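Local coordinates for tyrosine-protein phosphatase YwqE (PDB 3QY7), which removes phosphate from the phosphotyrosine-containing bacterial proteins YwqD, YwqF and Ssb as a manganese-dependent tyrosine phosphatase, at residues S160-G165 with H189-D194; E24-A29 with E69-H74; Y117-F122 with Y151-K156. All coordinates share one frame; numbering follows the deposited sequence.

Interaction 1: S160-G165 with H189-D194; sequences SQITSG and HFVASD. With FE (Fe (III) ion), chain C.
Gln161 and Phe190 meet on adjacent strands with their side chains crossing at about a right angle, CB of Gln161 lying 3.9 Å from CB of Phe190. Gln161 CG stands anti to its backbone N (chi1 161°), a position that sets it 3.8 Å from CB of Ala192. The chain then bends, and NE2 gives a weak bond to Ile162 O. The amide oxygen, OE1, accepts from ND1 of His5, so this glutamine is a second-shell residue that fixes the ring of an iron ligand. On the face of Ile162 and Val191 the branched chains lie side by side, CG2 of Ile162 3.8 Å from CG2 of Val191, where beta-branched residues suit a strand covered by Leu167 and helix 219-232. The short strand segments run parallel, their directions 38° apart, as neighbours in a TIM-type barrel, and Ile162 O accepts from Ala192 N nearly along the C=O axis. At their N-terminal end the imidazole of His189 acts as an acceptor: Ser160 N approaches ND1 in the ring plane at 3.1 Å, while Ser160 O takes His189 N. At the other end the strands run into the metal site. Asp194 binds the ferric ion through OD1 (2.2 Å), joining His5, His7 and Glu80, whereas OD2 accepts from three waters. One of these waters accepts from Gln161 NE2 and also donates to Thr163 OG1, 2.7 Å away. The CG2 methyl of Thr163 packs 3.9 Å from CB of Asp194, and its OG1 also bonds Glu138.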
loop_
_atom_site.group_PDB
_atom_site.type_symbol
_atom_site.label_atom_id
_atom_site.label_comp_id
_atom_site.label_asym_id
_atom_site.label_seq_id
_atom_site.Cartn_x
_atom_site.Cartn_y
_atom_site.Cartn_z
ATOM N N SER A 160 -0.867 1.602 8.751
ATOM C CA SER A 160 0.248 1.620 7.800
ATOM C C SER A 160 0.442 0.285 7.076
ATOM O O SER A 160 -0.003 -0.764 7.549
ATOM C CB SER A 160 1.561 2.099 8.455
ATOM O OG SER A 160 2.237 1.059 9.129
ATOM N N GLN A 161 1.123 0.366 5.948
ATOM C CA GLN A 161 1.320 -0.773 5.053
ATOM C C GLN A 161 2.809 -0.929 4.761
ATOM O O GLN A 161 3.456 -0.018 4.226
ATOM C CB GLN A 161 0.498 -0.554 3.771
ATOM C CG GLN A 161 0.945 -1.416 2.579
ATOM C CD GLN A 161 1.914 -0.694 1.675
ATOM O OE1 GLN A 161 1.704 0.462 1.315
ATOM N NE2 GLN A 161 2.972 -1.399 1.246
ATOM N N ILE A 162 3.329 -2.098 5.122
ATOM C CA ILE A 162 4.715 -2.459 4.885
ATOM C C ILE A 162 4.848 -3.118 3.518
ATOM O O ILE A 162 3.889 -3.694 2.999
ATOM C CB ILE A 162 5.255 -3.368 6.009
ATOM C CG1 ILE A 162 6.785 -3.322 6.050
ATOM C CG2 ILE A 162 4.703 -4.808 5.926
ATOM C CD1 ILE A 162 7.281 -3.095 7.436
ATOM N N THR A 163 6.035 -3.024 2.937
ATOM C CA THR A 163 6.292 -3.613 1.619
ATOM C C THR A 163 6.766 -5.050 1.769
ATOM O O THR A 163 7.652 -5.314 2.578
ATOM C CB THR A 163 7.403 -2.839 0.856
ATOM O OG1 THR A 163 7.206 -1.417 1.006
ATOM C CG2 THR A 163 7.391 -3.188 -0.616
ATOM N N SER A 164 6.186 -5.969 0.991
ATOM C CA SER A 164 6.612 -7.374 1.003
ATOM C C SER A 164 8.105 -7.460 0.780
ATOM O O SER A 164 8.785 -8.149 1.526
ATOM C CB SER A 164 5.888 -8.216 -0.050
ATOM O OG SER A 164 4.483 -8.288 0.196
ATOM N N GLY A 165 8.605 -6.744 -0.218
ATOM C CA GLY A 165 10.032 -6.816 -0.535
ATOM C C GLY A 165 10.941 -6.427 0.618
ATOM O O GLY A 165 12.020 -7.003 0.780
ATOM N N HIS A 189 -0.292 -2.737 9.591
ATOM C CA HIS A 189 -1.622 -3.345 9.484
ATOM C C HIS A 189 -1.849 -4.123 8.198
ATOM O O HIS A 189 -2.779 -4.917 8.140
ATOM C CB HIS A 189 -2.687 -2.280 9.705
ATOM C CG HIS A 189 -2.451 -1.510 10.965
ATOM N ND1 HIS A 189 -1.675 -0.372 10.993
ATOM C CD2 HIS A 189 -2.792 -1.770 12.247
ATOM C CE1 HIS A 189 -1.586 0.062 12.239
ATOM N NE2 HIS A 189 -2.251 -0.769 13.022
ATOM N N PHE A 190 -0.995 -3.906 7.200
ATOM C CA PHE A 190 -1.093 -4.559 5.886
ATOM C C PHE A 190 0.309 -4.882 5.368
ATOM O O PHE A 190 1.278 -4.182 5.698
ATOM C CB PHE A 190 -1.725 -3.629 4.831
ATOM C CG PHE A 190 -3.024 -3.004 5.236
ATOM C CD1 PHE A 190 -4.228 -3.692 5.073
ATOM C CD2 PHE A 190 -3.052 -1.697 5.719
ATOM C CE1 PHE A 190 -5.439 -3.102 5.421
ATOM C CE2 PHE A 190 -4.273 -1.090 6.066
ATOM C CZ PHE A 190 -5.461 -1.784 5.914
ATOM N N VAL A 191 0.412 -5.920 4.540
ATOM C CA VAL A 191 1.618 -6.171 3.768
ATOM C C VAL A 191 1.202 -6.134 2.299
ATOM O O VAL A 191 0.165 -6.712 1.922
ATOM C CB VAL A 191 2.237 -7.550 4.101
ATOM C CG1 VAL A 191 3.599 -7.681 3.439
ATOM C CG2 VAL A 191 2.329 -7.769 5.617
ATOM N N ALA A 192 1.958 -5.419 1.477
ATOM C CA ALA A 192 1.604 -5.289 0.073
ATOM C C ALA A 192 2.847 -5.188 -0.794
ATOM O O ALA A 192 3.927 -4.832 -0.311
ATOM C CB ALA A 192 0.664 -4.065 -0.154
ATOM N N SER A 193 2.676 -5.480 -2.079
ATOM C CA SER A 193 3.810 -5.580 -3.000
ATOM C C SER A 193 4.494 -4.277 -3.338
ATOM O O SER A 193 5.727 -4.238 -3.429
ATOM C CB SER A 193 3.393 -6.249 -4.320
ATOM O OG SER A 193 2.569 -5.378 -5.100
ATOM N N ASP A 194 3.699 -3.235 -3.624
ATOM C CA ASP A 194 4.228 -2.038 -4.230
ATOM C C ASP A 194 5.006 -2.443 -5.504
ATOM O O ASP A 194 6.036 -1.848 -5.840
ATOM C CB ASP A 194 5.137 -1.320 -3.223
ATOM C CG ASP A 194 5.349 0.126 -3.554
ATOM O OD1 ASP A 194 4.837 0.628 -4.589
ATOM O OD2 ASP A 194 6.043 0.780 -2.745
HETATM FE FE FE C . 4.049 2.713 -4.562
HETATM O O HOH W 1 5.099 -0.238 -0.135
HETATM O O HOH W 2 8.297 0.379 -1.125
HETATM O O HOH W 3 7.398 -6.267 -2.577
HETATM O O HOH W 4 5.203 3.188 -3.164
#

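Interaction 2: E24-A29 with E69-H74; sequences EMARAA and EDIPLH
Ala26 and Arg27 of helix 19-31 are the helical residues whose backbone lies nearest the non-regular segment 69-74, with CA of Ala26 6.8 Å from CA of Leu73 and CA of Arg27 likewise 6.8 Å from CA of Ile71. Short side chains on the helix and branched ones on the loop bring the two together. Ile71 CG2 touches the methyl of Ala26 at 4.2 Å, and Leu73 divides its branches between two alanines one helical turn apart: CD2 lies beside CB of Ala26, and CD1 is 4.0 Å from CB of Ala29. A chi1 of -172° sets CG of Leu73 anti to its backbone N.

Arginine suits the edge of this patch because its chain is apolar while its end is charged. Extended from CG to NE, Arg27 crosses Ile71 at about a right angle, and CD1 of Ile71 rests 3.8 Å from CG of Arg27. The guanidinium beyond links both segments. NH1 makes a salt bridge with Glu24, one turn earlier on the helix, and there is a long one with Glu69, NH2 of Arg27 lying 4.0 Å from OE1 of Glu69 and the two planar groups nearly perpendicular. A water at the guanidinium edge completes the link: it accepts from Arg27 NH2 at 3.1 Å and donates to Glu69 O at 2.7 Å. The carboxylate of Glu69 has a second partner in Arg65.

After helix 52-68, a Schellman motif with positive phi at Asp70 turns the chain, and an inverse gamma turn at Pro72 follows. Leu66 of that helix packs on Ala26, Ile71 and Leu73, and Ile37 of strand 36-38 touches Ala29 and Leu73, so that the contact joins helix 19-31 to the connection from helix 52-68 into strand 74-76.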
loop_
_atom_site.group_PDB
_atom_site.type_symbol
_atom_site.label_atom_id
_atom_site.label_comp_id
_atom_site.label_asym_id
_atom_site.label_seq_id
_atom_site.Cartn_x
_atom_site.Cartn_y
_atom_site.Cartn_z
ATOM N N GLU A 24 2.489 -9.441 -17.533
ATOM C CA GLU A 24 3.559 -10.209 -16.871
ATOM C C GLU A 24 3.496 -10.073 -15.355
ATOM O O GLU A 24 3.698 -11.052 -14.621
ATOM C CB GLU A 24 4.937 -9.808 -17.389
ATOM C CG GLU A 24 5.145 -10.107 -18.863
ATOM C CD GLU A 24 4.913 -11.567 -19.189
ATOM O OE1 GLU A 24 5.718 -12.408 -18.735
ATOM O OE2 GLU A 24 3.914 -11.873 -19.878
ATOM N N MET A 25 3.203 -8.860 -14.891
ATOM C CA MET A 25 3.045 -8.636 -13.462
ATOM C C MET A 25 1.851 -9.409 -12.937
ATOM O O MET A 25 1.926 -10.004 -11.862
ATOM C CB MET A 25 2.909 -7.141 -13.144
ATOM C CG MET A 25 4.192 -6.360 -13.421
ATOM S SD MET A 25 3.975 -4.568 -13.288
ATOM C CE MET A 25 3.707 -4.343 -11.529
ATOM N N ALA A 26 0.750 -9.402 -13.694
ATOM C CA ALA A 26 -0.429 -10.148 -13.279
ATOM C C ALA A 26 -0.152 -11.657 -13.128
ATOM O O ALA A 26 -0.584 -12.272 -12.149
ATOM C CB ALA A 26 -1.558 -9.907 -14.236
ATOM N N ARG A 27 0.585 -12.229 -14.086
ATOM C CA ARG A 27 0.921 -13.651 -14.022
ATOM C C ARG A 27 1.742 -13.937 -12.762
ATOM O O ARG A 27 1.507 -14.935 -12.070
ATOM C CB ARG A 27 1.666 -14.129 -15.276
ATOM C CG ARG A 27 0.830 -14.122 -16.536
ATOM C CD ARG A 27 1.472 -14.922 -17.666
ATOM N NE ARG A 27 0.635 -14.866 -18.867
ATOM C CZ ARG A 27 0.954 -14.212 -19.983
ATOM N NH1 ARG A 27 2.112 -13.563 -20.080
ATOM N NH2 ARG A 27 0.114 -14.214 -21.015
ATOM N N ALA A 28 2.673 -13.039 -12.449
ATOM C CA ALA A 28 3.505 -13.197 -11.250
ATOM C C ALA A 28 2.662 -13.112 -9.988
ATOM O O ALA A 28 2.852 -13.894 -9.051
ATOM C CB ALA A 28 4.588 -12.169 -11.218
ATOM N N ALA A 29 1.731 -12.154 -9.964
ATOM C CA ALA A 29 0.805 -11.999 -8.850
ATOM C C ALA A 29 0.030 -13.283 -8.600
ATOM O O ALA A 29 -0.072 -13.741 -7.469
ATOM C CB ALA A 29 -0.158 -10.817 -9.096
ATOM N N GLU A 69 -6.488 -12.927 -21.861
ATOM C CA GLU A 69 -5.318 -13.759 -21.652
ATOM C C GLU A 69 -5.535 -14.934 -20.698
ATOM O O GLU A 69 -4.588 -15.655 -20.383
ATOM C CB GLU A 69 -4.149 -12.898 -21.137
ATOM C CG GLU A 69 -3.701 -11.745 -22.062
ATOM C CD GLU A 69 -3.209 -12.190 -23.439
ATOM O OE1 GLU A 69 -2.775 -13.353 -23.595
ATOM O OE2 GLU A 69 -3.275 -11.363 -24.376
ATOM N N ASP A 70 -6.769 -15.097 -20.214
ATOM C CA ASP A 70 -7.135 -16.176 -19.295
ATOM C C ASP A 70 -6.364 -16.156 -17.969
ATOM O O ASP A 70 -5.980 -17.203 -17.437
ATOM C CB ASP A 70 -6.977 -17.547 -19.967
ATOM C CG ASP A 70 -7.857 -18.601 -19.330
ATOM O OD1 ASP A 70 -8.989 -18.260 -18.934
ATOM O OD2 ASP A 70 -7.414 -19.762 -19.183
ATOM N N ILE A 71 -6.161 -14.955 -17.444
ATOM C CA ILE A 71 -5.437 -14.765 -16.176
ATOM C C ILE A 71 -6.436 -14.451 -15.052
ATOM O O ILE A 71 -7.178 -13.471 -15.143
ATOM C CB ILE A 71 -4.378 -13.651 -16.296
ATOM C CG1 ILE A 71 -3.366 -14.005 -17.399
ATOM C CG2 ILE A 71 -3.697 -13.417 -14.916
ATOM C CD1 ILE A 71 -2.480 -12.856 -17.843
ATOM N N PRO A 72 -6.469 -15.288 -13.986
ATOM C CA PRO A 72 -7.477 -15.111 -12.929
ATOM C C PRO A 72 -7.048 -14.041 -11.921
ATOM O O PRO A 72 -6.695 -14.345 -10.790
ATOM C CB PRO A 72 -7.548 -16.497 -12.287
ATOM C CG PRO A 72 -6.186 -17.085 -12.526
ATOM C CD PRO A 72 -5.637 -16.486 -13.769
ATOM N N LEU A 73 -7.074 -12.796 -12.354
ATOM C CA LEU A 73 -6.774 -11.677 -11.494
ATOM C C LEU A 73 -7.730 -10.522 -11.726
ATOM O O LEU A 73 -7.963 -10.193 -12.827
ATOM C CB LEU A 73 -5.364 -11.201 -11.718
ATOM C CG LEU A 73 -4.963 -10.145 -10.690
ATOM C CD1 LEU A 73 -4.111 -10.633 -9.696
ATOM C CD2 LEU A 73 -4.533 -8.857 -11.236
ATOM N N HIS A 74 -8.226 -9.911 -10.663
ATOM C CA HIS A 74 -9.149 -8.771 -10.775
ATOM C C HIS A 74 -8.482 -7.524 -10.218
ATOM O O HIS A 74 -7.980 -7.535 -9.089
ATOM C CB HIS A 74 -10.439 -9.112 -10.013
ATOM C CG HIS A 74 -11.523 -8.069 -10.065
ATOM N ND1 HIS A 74 -11.766 -7.261 -11.156
ATOM C CD2 HIS A 74 -12.497 -7.783 -9.169
ATOM C CE1 HIS A 74 -12.810 -6.491 -10.908
ATOM N NE2 HIS A 74 -13.277 -6.794 -9.714
HETATM O O HOH W 5 -1.946 -16.297 -20.143
#

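Interaction 3: Y117-F122 with Y151-K156; sequences YAEQLF and YHLVEK
Lys156 and Phe122, one from each segment, are tied by a shared polar partner: NE2 of Gln126 bonds Lys156 O and, weakly, Phe122 O. Across the contact itself, Glu119 OE2 lies beside two carbons of Lys156, CE at 3.7 Å and CG at 3.9 Å. The ammonium is not in contact: NZ of Lys156 lies 4.6 Å from OE2 of Glu119, close enough for the opposite charges probably to attract, though no hydrogen bond crosses between the segments. Glu119 CG is anti to its backbone N and the chain is extended beyond it, so the carboxylate reaches across; the two chains cross obliquely, Lys156 bent at chi2 (-61°). Both residues are exposed, and long, flexible charged chains suit this outer rim.

Further in, Leu153 carries the contact. One methyl, CD2, does the touching: it approaches CA of Glu119 at 3.9 Å, CB of Glu119 at 4.1 Å and CD2 of Phe122 at 4.1 Å. Leu153 comes at the Phe122 ring obliquely, and the carbonyl carbon of Ala118, from the preceding turn, lies over one face of that ring, offset toward the rim. The small side chain of Ala118 lets the leucine methyl approach the backbone at Ala118 and Glu119. Leucine suits the place because a branch methyl can reach both the Glu119 backbone and the Phe122 ring.

The helical segments 118-122 and 151-155 run nearly parallel, at 14°, their axes 10.6 Å apart at closest approach. Strand 131-135 lies beneath them: Ile134 touches both Phe122 and Leu153, and Pro132 also touches Phe122. Neighbouring parallel helices packed side by side over the strand that joins them in sequence are the outer layer of a TIM-type barrel.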
loop_
_atom_site.group_PDB
_atom_site.type_symbol
_atom_site.label_atom_id
_atom_site.label_comp_id
_atom_site.label_asym_id
_atom_site.label_seq_id
_atom_site.Cartn_x
_atom_site.Cartn_y
_atom_site.Cartn_z
ATOM N N TYR A 117 2.237 18.762 9.191
ATOM C CA TYR A 117 0.773 18.813 9.205
ATOM C C TYR A 117 0.106 17.433 9.086
ATOM O O TYR A 117 -1.115 17.335 9.116
ATOM C CB TYR A 117 0.256 19.741 8.102
ATOM C CG TYR A 117 0.580 19.256 6.709
ATOM C CD1 TYR A 117 1.761 19.628 6.082
ATOM C CD2 TYR A 117 -0.300 18.410 6.025
ATOM C CE1 TYR A 117 2.066 19.186 4.812
ATOM C CE2 TYR A 117 -0.003 17.955 4.745
ATOM C CZ TYR A 117 1.180 18.343 4.149
ATOM O OH TYR A 117 1.497 17.904 2.892
ATOM N N ALA A 118 0.905 16.375 8.948
ATOM C CA ALA A 118 0.375 15.022 8.782
ATOM C C ALA A 118 -0.657 14.631 9.847
ATOM O O ALA A 118 -1.735 14.137 9.510
ATOM C CB ALA A 118 1.530 13.996 8.744
ATOM N N GLU A 119 -0.341 14.862 11.122
ATOM C CA GLU A 119 -1.231 14.482 12.221
ATOM C C GLU A 119 -2.592 15.173 12.127
ATOM O O GLU A 119 -3.626 14.540 12.353
ATOM C CB GLU A 119 -0.599 14.769 13.591
ATOM C CG GLU A 119 -1.386 14.133 14.745
ATOM C CD GLU A 119 -0.820 14.420 16.130
ATOM O OE1 GLU A 119 0.413 14.588 16.272
ATOM O OE2 GLU A 119 -1.623 14.445 17.090
ATOM N N GLN A 120 -2.561 16.469 11.809
ATOM C CA GLN A 120 -3.771 17.281 11.658
ATOM C C GLN A 120 -4.628 16.748 10.510
ATOM O O GLN A 120 -5.838 16.540 10.673
ATOM C CB GLN A 120 -3.417 18.769 11.444
ATOM C CG GLN A 120 -4.611 19.743 11.532
ATOM C CD GLN A 120 -5.407 19.608 12.828
ATOM O OE1 GLN A 120 -4.866 19.729 13.932
ATOM N NE2 GLN A 120 -6.695 19.346 12.695
ATOM N N LEU A 121 -3.990 16.492 9.368
ATOM C CA LEU A 121 -4.683 15.915 8.206
ATOM C C LEU A 121 -5.360 14.597 8.538
ATOM O O LEU A 121 -6.519 14.376 8.174
ATOM C CB LEU A 121 -3.725 15.723 7.026
ATOM C CG LEU A 121 -4.286 14.998 5.785
ATOM C CD1 LEU A 121 -5.445 15.752 5.165
ATOM C CD2 LEU A 121 -3.186 14.804 4.786
ATOM N N PHE A 122 -4.624 13.721 9.217
ATOM C CA PHE A 122 -5.120 12.396 9.554
ATOM C C PHE A 122 -6.289 12.479 10.541
ATOM O O PHE A 122 -7.228 11.666 10.493
ATOM C CB PHE A 122 -3.968 11.537 10.100
ATOM C CG PHE A 122 -2.967 11.089 9.040
ATOM C CD1 PHE A 122 -3.007 11.590 7.736
ATOM C CD2 PHE A 122 -1.971 10.177 9.369
ATOM C CE1 PHE A 122 -2.093 11.180 6.764
ATOM C CE2 PHE A 122 -1.038 9.767 8.403
ATOM C CZ PHE A 122 -1.102 10.264 7.109
ATOM N N TYR A 151 4.739 5.515 15.631
ATOM C CA TYR A 151 4.007 5.129 16.817
ATOM C C TYR A 151 2.892 6.143 17.103
ATOM O O TYR A 151 1.752 5.757 17.311
ATOM C CB TYR A 151 4.934 5.015 18.025
ATOM C CG TYR A 151 4.192 5.039 19.328
ATOM C CD1 TYR A 151 4.128 6.210 20.087
ATOM C CD2 TYR A 151 3.522 3.910 19.793
ATOM C CE1 TYR A 151 3.434 6.252 21.277
ATOM C CE2 TYR A 151 2.819 3.940 20.990
ATOM C CZ TYR A 151 2.785 5.122 21.726
ATOM O OH TYR A 151 2.105 5.176 22.915
ATOM N N HIS A 152 3.227 7.429 17.126
ATOM C CA HIS A 152 2.234 8.438 17.500
ATOM C C HIS A 152 1.103 8.535 16.485
ATOM O O HIS A 152 -0.065 8.596 16.874
ATOM C CB HIS A 152 2.880 9.805 17.739
ATOM C CG HIS A 152 3.611 9.897 19.043
ATOM N ND1 HIS A 152 2.988 9.718 20.264
ATOM C CD2 HIS A 152 4.917 10.127 19.318
ATOM C CE1 HIS A 152 3.879 9.842 21.230
ATOM N NE2 HIS A 152 5.057 10.085 20.683
ATOM N N LEU A 153 1.444 8.521 15.198
ATOM C CA LEU A 153 0.420 8.605 14.140
ATOM C C LEU A 153 -0.533 7.413 14.203
ATOM O O LEU A 153 -1.742 7.572 14.046
ATOM C CB LEU A 153 1.058 8.736 12.752
ATOM C CG LEU A 153 1.793 10.043 12.415
ATOM C CD1 LEU A 153 2.662 9.888 11.189
ATOM C CD2 LEU A 153 0.809 11.209 12.260
ATOM N N VAL A 154 0.014 6.223 14.448
ATOM C CA VAL A 154 -0.788 5.014 14.591
ATOM C C VAL A 154 -1.615 5.014 15.884
ATOM O O VAL A 154 -2.789 4.676 15.873
ATOM C CB VAL A 154 0.081 3.735 14.461
ATOM C CG1 VAL A 154 -0.725 2.481 14.842
ATOM C CG2 VAL A 154 0.621 3.619 13.038
ATOM N N GLU A 155 -0.996 5.398 17.000
ATOM C CA GLU A 155 -1.736 5.594 18.245
ATOM C C GLU A 155 -2.929 6.549 18.023
ATOM O O GLU A 155 -4.007 6.350 18.593
ATOM C CB GLU A 155 -0.798 6.129 19.327
ATOM C CG GLU A 155 -1.379 6.145 20.710
ATOM C CD GLU A 155 -2.224 7.383 20.967
ATOM O OE1 GLU A 155 -3.182 7.288 21.765
ATOM O OE2 GLU A 155 -1.928 8.443 20.368
ATOM N N LYS A 156 -2.726 7.554 17.180
ATOM C CA LYS A 156 -3.774 8.547 16.879
ATOM C C LYS A 156 -4.783 8.115 15.807
ATOM O O LYS A 156 -5.684 8.887 15.460
ATOM C CB LYS A 156 -3.157 9.899 16.504
ATOM C CG LYS A 156 -2.497 10.669 17.678
ATOM C CD LYS A 156 -3.518 10.977 18.763
ATOM C CE LYS A 156 -3.119 12.209 19.567
ATOM N NZ LYS A 156 -4.265 12.650 20.420
#

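How the interactions relate
The three contacts sample different layers of one barrel. Interaction 1 lies close to the chain's centre and delivers Asp194 to an iron, with a bound phosphate about 3 Å from its side chain. Interactions 2 and 3 lie in the outer layer, on opposite sides of the centre, their own centres about 36 Å apart. Interaction 3 meets interaction 1 directly: His189 CE1 packs 3.7 Å from Val154 CG1, and helix 148-155 leads straight into strand 159-163. Even so, interaction 3 is remote from the metals, the side chain of Phe122 being about 13 Å from a bound Fe (III) ion. Interaction 2 does not touch interaction 1; their nearest atoms are about 6 Å apart and their centres about 20 Å.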